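Local coordinates for enoyl-CoA hydratase (Mycolicibacterium smegmatis, PDB 7MCM), which probably catalyses the reversible hydration of trans-2-enoyl-CoA thioesters to (3S)-3-hydroxyacyl-CoA in fatty acid oxidation, at residues 56-61 with 110-115. Sequence-based numbering, arbitrary orientation.
Sequences ILTGAG and IAAVNG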
ATOM      1  N   ILE B  56      -0.342  16.579  27.327  1.00 31.60           N
ATOM      2  CA  ILE B  56      -1.717  17.070  27.275  1.00 30.91           C
ATOM      3  C   ILE B  56      -1.715  18.372  26.476  1.00 35.54           C
ATOM      4  O   ILE B  56      -1.039  19.337  26.852  1.00 30.06           O
ATOM      5  CB  ILE B  56      -2.288  17.315  28.677  1.00 29.23           C
ATOM      6  CG1 ILE B  56      -2.406  16.008  29.477  1.00 30.64           C
ATOM      7  CG2 ILE B  56      -3.624  18.053  28.561  1.00 29.96           C
ATOM      8  CD1 ILE B  56      -2.746  16.236  30.964  1.00 29.79           C
ATOM      9  N   LEU B  57      -2.487  18.421  25.396  1.00 30.17           N
ATOM     10  CA  LEU B  57      -2.573  19.607  24.545  1.00 28.70           C
ATOM     11  C   LEU B  57      -3.921  20.280  24.757  1.00 28.01           C
ATOM     12  O   LEU B  57      -4.964  19.640  24.625  1.00 26.90           O
ATOM     13  CB  LEU B  57      -2.386  19.239  23.071  1.00 30.49           C
ATOM     14  CG  LEU B  57      -2.540  20.375  22.050  1.00 28.17           C
ATOM     15  CD1 LEU B  57      -1.453  21.443  22.239  1.00 32.07           C
ATOM     16  CD2 LEU B  57      -2.519  19.792  20.643  1.00 28.67           C
ATOM     17  N   THR B  58      -3.903  21.574  25.078  1.00 28.87           N
ATOM     18  CA  THR B  58      -5.135  22.277  25.399  1.00 27.32           C
ATOM     19  C   THR B  58      -4.957  23.748  25.021  1.00 30.97           C
ATOM     20  O   THR B  58      -3.874  24.176  24.617  1.00 31.78           O
ATOM     21  CB  THR B  58      -5.480  22.086  26.883  1.00 28.73           C
ATOM     22  OG1 THR B  58      -6.847  22.419  27.125  1.00 29.43           O
ATOM     23  CG2 THR B  58      -4.582  22.929  27.762  1.00 35.98           C
ATOM     24  N   GLY B  59      -6.032  24.519  25.125  1.00 30.01           N
ATOM     25  CA  GLY B  59      -6.017  25.934  24.747  1.00 33.98           C
ATOM     26  C   GLY B  59      -6.248  26.836  25.946  1.00 32.94           C
ATOM     27  O   GLY B  59      -7.025  26.497  26.842  1.00 35.34           O
ATOM     28  N   ALA B  60      -5.582  27.996  25.951  1.00 35.10           N
ATOM     29  CA  ALA B  60      -5.825  29.001  26.973  1.00 34.04           C
ATOM     30  C   ALA B  60      -7.140  29.727  26.712  1.00 44.23           C
ATOM     31  O   ALA B  60      -7.456  30.086  25.576  1.00 43.64           O
ATOM     32  CB  ALA B  60      -4.676  30.016  27.028  1.00 41.24           C
ATOM     33  N   GLY B  61      -7.902  29.958  27.776  1.00 39.25           N
ATOM     34  CA  GLY B  61      -9.102  30.762  27.648  1.00 43.66           C
ATOM     35  C   GLY B  61     -10.284  29.969  27.111  1.00 41.56           C
ATOM     36  O   GLY B  61     -10.443  28.779  27.375  1.00 39.28           O
ATOM     37  N   ILE B 110      -2.687  13.766  24.366  1.00 26.87           N
ATOM     38  CA  ILE B 110      -4.107  13.846  24.699  1.00 29.56           C
ATOM     39  C   ILE B 110      -4.592  15.259  24.380  1.00 30.75           C
ATOM     40  O   ILE B 110      -4.066  16.234  24.927  1.00 27.32           O
ATOM     41  CB  ILE B 110      -4.339  13.504  26.180  1.00 27.81           C
ATOM     42  CG1 ILE B 110      -4.007  12.036  26.453  1.00 31.89           C
ATOM     43  CG2 ILE B 110      -5.774  13.813  26.617  1.00 31.16           C
ATOM     44  CD1 ILE B 110      -3.661  11.814  27.940  1.00 31.47           C
ATOM     45  N   ALA B 111      -5.584  15.388  23.489  1.00 25.51           N
ATOM     46  CA  ALA B 111      -6.210  16.692  23.250  1.00 29.37           C
ATOM     47  C   ALA B 111      -7.286  16.923  24.303  1.00 29.69           C
ATOM     48  O   ALA B 111      -8.258  16.162  24.379  1.00 30.05           O
ATOM     49  CB  ALA B 111      -6.831  16.758  21.849  1.00 25.79           C
ATOM     50  N   ALA B 112      -7.114  17.953  25.129  1.00 26.84           N
ATOM     51  CA  ALA B 112      -8.138  18.343  26.094  1.00 26.63           C
ATOM     52  C   ALA B 112      -8.848  19.553  25.492  1.00 28.91           C
ATOM     53  O   ALA B 112      -8.417  20.694  25.638  1.00 30.43           O
ATOM     54  CB  ALA B 112      -7.526  18.627  27.465  1.00 27.72           C
ATOM     55  N   VAL B 113      -9.936  19.288  24.772  1.00 32.72           N
ATOM     56  CA  VAL B 113     -10.581  20.302  23.949  1.00 29.85           C
ATOM     57  C   VAL B 113     -11.504  21.104  24.865  1.00 31.91           C
ATOM     58  O   VAL B 113     -12.596  20.657  25.229  1.00 32.29           O
ATOM     59  CB  VAL B 113     -11.324  19.672  22.766  1.00 26.94           C
ATOM     60  CG1 VAL B 113     -11.867  20.749  21.818  1.00 24.41           C
ATOM     61  CG2 VAL B 113     -10.363  18.726  22.014  1.00 25.50           C
ATOM     62  N   ASN B 114     -11.065  22.310  25.229  1.00 30.54           N
ATOM     63  CA  ASN B 114     -11.744  23.139  26.215  1.00 32.64           C
ATOM     64  C   ASN B 114     -12.778  24.080  25.605  1.00 34.15           C
ATOM     65  O   ASN B 114     -13.516  24.735  26.351  1.00 35.53           O
ATOM     66  CB  ASN B 114     -10.707  23.964  26.984  1.00 36.28           C
ATOM     67  CG  ASN B 114      -9.836  24.791  26.058  1.00 32.60           C
ATOM     68  OD1 ASN B 114      -9.075  24.243  25.257  1.00 34.32           O
ATOM     69  ND2 ASN B 114      -9.960  26.112  26.140  1.00 35.91           N
ATOM     70  N   GLY B 115     -12.842  24.175  24.284  1.00 31.30           N
ATOM     71  CA  GLY B 115     -13.770  25.091  23.646  1.00 34.70           C
ATOM     72  C   GLY B 115     -13.764  24.878  22.156  1.00 33.93           C
ATOM     73  O   GLY B 115     -13.436  23.785  21.698  1.00 32.16           O
TER
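Thr58 carries OG1 anti to its backbone N (chi1 -163°), directed across to Ala112, while Asn114 holds CG between its own backbone N and carbonyl carbon (chi1 55°), which swings the amide over to Gly59. Both sit where two neighbouring parallel strands of the crotonase fold, 54-59 and 109-113, run out into loops. Further back the pairing is regular: Leu57 N donates to Ile110 O at 2.7 Å, and Leu57 O accepts Ala112 N at 2.8 Å, so both polar backbone atoms of Leu57 are spent on the neighbouring strand. Ile56 and Ala112 share one face of the sheet, where CG2 of Ile56 lies 4.1 Å from CB of Ala112; helix 197-209 packs on this side against Ile56 and Ile110. Leu57 and Ala111 point to the other face and meet Cys128, with Leu124 of helix 120-127 also on Leu57.

From the carbonyl of Ala112 onward, the bonds between the segments are made by side chains. The Thr58 hydroxyl donates to Ala112 O over 2.8 Å, approaching in the plane of that carbonyl, adding a bond one residue past Leu57, whose O takes the last backbone bond between the segments. The Asn114 side chain crosses that of Thr58 at about a right angle and divides its amide between the end of strand 54-59 and the loop that follows. Its ND2 donates to Phe63 O and, only weakly, to Gly61 O. At the other end, OD1 of Asn114 accepts Gly59 N at 3.1 Å in a bent bond (142° at the hydrogen), the N-H coming from above the amide plane.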